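Local coordinates for putative nucleotidyltransferase (Sulfolobus solfataricus P2, PDB 2RFF), which probably transfers nucleotidyl groups, though its substrate is not established, at residues Val36-Ser41 against Ser51-Leu56; Ser28-Leu33 against Phe57-Ile62. All coordinates share one frame; numbering follows the deposited sequence.

From the N terminus, 28-33 takes in the last residues of helix 6-29 and the turn after it, the first half of contact 2, and the chain goes straight on into strand 33-39, whose far end supplies 36-41 for contact 1. A short helix, 41-44, and a loop bring the chain back as 51-56, so contact 1 closes the nine-residue connection between two antiparallel neighbours of the sheet. Then 57-62, the end of strand 53-59 and the loop beyond it, closes contact 2 around the whole excursion; the smaller loop lies within the larger, and nothing crosses. Contact 1 pairs the strands near the centre of the chain. Contact 2 ties the exit of the helix to the opposite end of the same strand pair.

Contact 1 (Val36-Ser41 against Ser51-Leu56); sequences VYIFGS and SDIDIL
Tyr37 and Leu56 form the antiparallel hydrogen-bonded pair that holds these two strands together: Tyr37 N reaches Leu56 O at 2.9 Å, and Leu56 N returns to Tyr37 O at 2.8 Å, both nearly straight. Two residues on, Phe39 N donates to Asp54 O at a pronounced tilt from the carbonyl plane. Ile38 and Ile55 sit between as a non-hydrogen-bonded pair.

The aromatic contact belongs to Phe39. Its CG lies between the backbone N and the carbonyl carbon (chi1 70°). Asp54 CB stands 3.4 Å from the ring centroid, over the middle of one face, in a CH-pi contact, while Leu56 N and the Ile55 carbonyl lie at the edge, in the ring plane. On this same side of the sheet, Tyr37 and Leu56 run side by side, CD1 to CD2 at 4.0 Å.

Across the two segments, the other side is packed with aliphatic side chains. Val36 CG1 presses on Ile55 CG2 at 3.4 Å, tighter than usual, and Ile38 CG2 meets Ile53 CG1 at 3.9 Å; helix 6-29 packs on this side through Val23, Ala19 and Met15.

Where the strands splay, water takes over. One molecule bridges Phe39 O to Asp54 N, and another receives Ser41 N and gives a weak bond to Asp54 OD2. A third lies 2.7 Å from Ser41 OG and probably donates to Asp52 O. At Gly40 a CB would run into Asp54 OD2, and the positive phi (77°) by itself also favours glycine.

Gly40 at the N-cap of helix 41-44, followed by Ser41, with Asp52 just before the next strand and Asp54 on it, matches the signature of the nucleotidyltransferase fold. In relatives such paired aspartates bind catalytic metal ions, with a third carboxylate from a neighbouring strand, here probably Asp83.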
# COMPACT_ATOMS: atom_id res chain seq x y z
N VAL A 36 -0.46 5.25 -4.07
CA VAL A 36 -0.23 4.13 -3.18
C VAL A 36 -0.05 2.90 -4.05
O VAL A 36 -0.81 2.68 -5.00
CB VAL A 36 -1.35 3.92 -2.15
CG1 VAL A 36 -1.16 2.63 -1.27
CG2 VAL A 36 -1.48 5.12 -1.26
N TYR A 37 0.92 2.08 -3.68
CA TYR A 37 1.17 0.81 -4.34
C TYR A 37 1.05 -0.32 -3.31
O TYR A 37 1.30 -0.14 -2.11
CB TYR A 37 2.56 0.79 -4.98
CG TYR A 37 2.78 1.77 -6.09
CD1 TYR A 37 3.07 3.11 -5.81
CD2 TYR A 37 2.69 1.38 -7.43
CE1 TYR A 37 3.34 4.03 -6.87
CE2 TYR A 37 2.93 2.29 -8.47
CZ TYR A 37 3.20 3.63 -8.15
OH TYR A 37 3.45 4.57 -9.10
N ILE A 38 0.68 -1.50 -3.83
CA ILE A 38 0.85 -2.75 -3.12
C ILE A 38 2.19 -3.33 -3.63
O ILE A 38 2.47 -3.31 -4.85
CB ILE A 38 -0.29 -3.75 -3.36
CG1 ILE A 38 -1.63 -3.11 -3.05
CG2 ILE A 38 -0.03 -5.05 -2.55
CD1 ILE A 38 -1.73 -2.43 -1.68
N PHE A 39 3.07 -3.72 -2.72
CA PHE A 39 4.30 -4.40 -3.06
C PHE A 39 4.34 -5.73 -2.33
O PHE A 39 3.36 -6.12 -1.69
CB PHE A 39 5.55 -3.51 -2.84
CG PHE A 39 5.89 -3.21 -1.38
CD1 PHE A 39 5.29 -2.16 -0.71
CD2 PHE A 39 6.91 -3.89 -0.74
CE1 PHE A 39 5.64 -1.87 0.64
CE2 PHE A 39 7.30 -3.58 0.57
CZ PHE A 39 6.66 -2.58 1.26
N GLY A 40 5.44 -6.45 -2.50
CA GLY A 40 5.61 -7.72 -1.84
C GLY A 40 4.81 -8.84 -2.47
O GLY A 40 4.36 -8.74 -3.60
N SER A 41 4.62 -9.92 -1.72
CA SER A 41 4.04 -11.16 -2.29
C SER A 41 2.64 -11.03 -2.80
O SER A 41 2.28 -11.73 -3.76
CB SER A 41 4.13 -12.32 -1.30
OG SER A 41 3.39 -12.06 -0.16
N SER A 51 -0.16 -14.41 4.47
CA SER A 51 0.77 -13.33 4.16
C SER A 51 0.24 -11.97 4.54
O SER A 51 -0.99 -11.72 4.54
CB SER A 51 1.11 -13.31 2.66
OG SER A 51 1.74 -14.50 2.24
N ASP A 52 1.16 -11.09 4.95
CA ASP A 52 0.73 -9.73 5.23
C ASP A 52 0.49 -9.03 3.89
O ASP A 52 0.64 -9.64 2.81
CB ASP A 52 1.71 -8.98 6.13
CG ASP A 52 3.06 -8.80 5.52
OD1 ASP A 52 3.25 -9.11 4.33
OD2 ASP A 52 3.94 -8.34 6.28
N ILE A 53 0.03 -7.79 3.96
CA ILE A 53 -0.07 -6.97 2.73
C ILE A 53 0.91 -5.80 2.97
O ILE A 53 0.97 -5.21 4.06
CB ILE A 53 -1.49 -6.53 2.34
CG1 ILE A 53 -1.45 -5.87 0.96
CG2 ILE A 53 -2.08 -5.54 3.34
CD1 ILE A 53 -2.84 -5.76 0.33
N ASP A 54 1.70 -5.49 1.95
CA ASP A 54 2.71 -4.44 2.02
C ASP A 54 2.26 -3.24 1.21
O ASP A 54 1.97 -3.37 0.01
CB ASP A 54 4.03 -4.98 1.47
CG ASP A 54 4.59 -6.09 2.31
OD1 ASP A 54 4.55 -6.01 3.55
OD2 ASP A 54 5.09 -7.07 1.75
N ILE A 55 2.22 -2.08 1.87
CA ILE A 55 1.68 -0.86 1.30
C ILE A 55 2.76 0.19 1.19
O ILE A 55 3.40 0.52 2.18
CB ILE A 55 0.52 -0.32 2.16
CG1 ILE A 55 -0.58 -1.39 2.34
CG2 ILE A 55 -0.07 0.95 1.48
CD1 ILE A 55 -1.71 -0.86 3.22
N LEU A 56 2.96 0.71 -0.02
CA LEU A 56 3.89 1.81 -0.29
C LEU A 56 3.08 3.09 -0.43
O LEU A 56 2.29 3.21 -1.36
CB LEU A 56 4.73 1.55 -1.54
CG LEU A 56 5.52 2.75 -2.05
CD1 LEU A 56 6.48 3.25 -0.97
CD2 LEU A 56 6.19 2.44 -3.37
O HOH W 1 1.98 -7.73 -0.09
O HOH W 2 6.21 -10.07 0.66
O HOH W 3 3.14 -9.85 1.41

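Contact 2 (Ser28-Leu33 against Phe57-Ile62); sequences SSFPNL and FVFKGI
Asn32 grips Lys60 twice, once through its backbone and once through its side chain. Its carbonyl O takes the bond from Lys60 N at 2.8 Å, and the side chain then reaches the other end of the same residue. CB sits 3.5 Å from Lys60 O. CG, placed between the backbone N and the carbonyl carbon (chi1 61°), is 3.7 Å from that oxygen and 4.0 Å from Phe59 CD2. Beyond CG the amide divides: OD1 comes to the edge of the Phe59 ring, while ND2 donates to Lys60 O at 3.0 Å, almost in line with the carbonyl bond (167°) and with the acceptor in the amide plane; ND2 also touches Ile62 CG2. An alanine here would keep the backbone bond but would probably leave the Lys60 carbonyl without its side-chain donor and the chain around Gly61 freer to shift.

Phe59 carries the apolar half. Leu33 CD1 stands over the centre of one ring face, 3.7 Å from the centroid, and also reaches Phe57 CB. Phe30 CB meets the Phe59 rim in plane at CE2, and the two rings form an offset edge-to-face pair, planes at 87°, with the edge of Phe59 toward the face of Phe30. Met73 of helix 67-74 touches both phenylalanine side chains.

A type I turn from Phe30 to Leu33, closed by Leu33 N to Phe30 O, presents these groups together. Two bonds to Asn32 thus hold the N-H and C=O of Lys60 where the chain leaves strand 53-59, while the contacts of Leu33 and Phe30 help to bury the Phe59 ring and seat the turn after helix 6-29 against that strand.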
# COMPACT_ATOMS: atom_id res chain seq x y z
N SER A 28 -7.33 11.19 2.94
CA SER A 28 -8.17 12.28 3.49
C SER A 28 -7.38 13.19 4.43
O SER A 28 -7.77 14.34 4.65
CB SER A 28 -9.42 11.75 4.20
OG SER A 28 -9.13 11.21 5.49
N SER A 29 -6.29 12.67 5.00
CA SER A 29 -5.46 13.36 5.96
C SER A 29 -4.30 14.16 5.40
O SER A 29 -3.84 15.10 6.06
CB SER A 29 -4.96 12.36 7.00
OG SER A 29 -6.01 11.79 7.79
N PHE A 30 -3.77 13.78 4.21
CA PHE A 30 -2.63 14.39 3.60
C PHE A 30 -2.93 14.73 2.15
O PHE A 30 -2.94 13.84 1.30
CB PHE A 30 -1.48 13.44 3.71
CG PHE A 30 -1.11 13.12 5.13
CD1 PHE A 30 -0.35 14.00 5.86
CD2 PHE A 30 -1.58 11.95 5.76
CE1 PHE A 30 -0.05 13.73 7.20
CE2 PHE A 30 -1.29 11.69 7.08
CZ PHE A 30 -0.50 12.57 7.79
N PRO A 31 -3.16 16.02 1.85
CA PRO A 31 -3.35 16.45 0.47
C PRO A 31 -2.20 16.07 -0.45
O PRO A 31 -2.44 15.87 -1.63
CB PRO A 31 -3.49 17.98 0.59
CG PRO A 31 -3.99 18.21 1.94
CD PRO A 31 -3.30 17.17 2.77
N ASN A 32 -0.99 15.94 0.09
CA ASN A 32 0.23 15.56 -0.66
C ASN A 32 0.42 14.04 -0.90
O ASN A 32 1.36 13.66 -1.57
CB ASN A 32 1.51 16.19 -0.10
CG ASN A 32 1.81 15.80 1.36
OD1 ASN A 32 0.88 15.60 2.15
ND2 ASN A 32 3.09 15.73 1.73
N LEU A 33 -0.45 13.18 -0.36
CA LEU A 33 -0.43 11.76 -0.73
C LEU A 33 -0.83 11.71 -2.20
O LEU A 33 -1.88 12.22 -2.57
CB LEU A 33 -1.40 10.91 0.08
CG LEU A 33 -1.26 9.41 -0.27
CD1 LEU A 33 -0.01 8.80 0.31
CD2 LEU A 33 -2.47 8.68 0.25
N PHE A 57 3.30 4.04 0.48
CA PHE A 57 2.65 5.34 0.40
C PHE A 57 3.65 6.29 -0.28
O PHE A 57 4.78 6.42 0.19
CB PHE A 57 2.33 5.87 1.79
CG PHE A 57 1.40 5.03 2.58
CD1 PHE A 57 0.05 5.24 2.45
CD2 PHE A 57 1.87 4.07 3.44
CE1 PHE A 57 -0.84 4.52 3.19
CE2 PHE A 57 0.95 3.33 4.22
CZ PHE A 57 -0.38 3.55 4.08
N VAL A 58 3.18 7.01 -1.29
CA VAL A 58 4.04 7.92 -2.09
C VAL A 58 3.47 9.33 -1.96
O VAL A 58 2.35 9.56 -2.35
CB VAL A 58 4.20 7.54 -3.59
CG1 VAL A 58 5.18 8.51 -4.35
CG2 VAL A 58 4.68 6.12 -3.67
N PHE A 59 4.25 10.22 -1.35
CA PHE A 59 3.85 11.60 -1.07
C PHE A 59 4.66 12.58 -1.87
O PHE A 59 5.81 12.33 -2.14
CB PHE A 59 4.09 11.99 0.40
CG PHE A 59 3.24 11.24 1.41
CD1 PHE A 59 3.62 10.00 1.88
CD2 PHE A 59 2.11 11.83 1.99
CE1 PHE A 59 2.85 9.32 2.89
CE2 PHE A 59 1.33 11.17 2.95
CZ PHE A 59 1.71 9.92 3.40
N LYS A 60 4.05 13.71 -2.22
CA LYS A 60 4.79 14.81 -2.84
C LYS A 60 5.44 15.66 -1.76
O LYS A 60 4.90 15.80 -0.68
CB LYS A 60 3.85 15.69 -3.69
CG LYS A 60 3.20 14.89 -4.78
CD LYS A 60 2.64 15.70 -5.94
CE LYS A 60 1.24 16.19 -5.72
NZ LYS A 60 0.70 16.86 -6.99
N GLY A 61 6.63 16.17 -2.04
CA GLY A 61 7.31 17.14 -1.19
C GLY A 61 7.85 16.68 0.15
O GLY A 61 7.92 17.50 1.08
N ILE A 62 8.22 15.41 0.29
CA ILE A 62 8.80 14.90 1.56
C ILE A 62 10.24 14.43 1.42
O ILE A 62 10.73 13.72 2.28
CB ILE A 62 7.91 13.78 2.21
CG1 ILE A 62 7.86 12.52 1.34
CG2 ILE A 62 6.50 14.31 2.44
CD1 ILE A 62 7.44 11.26 2.10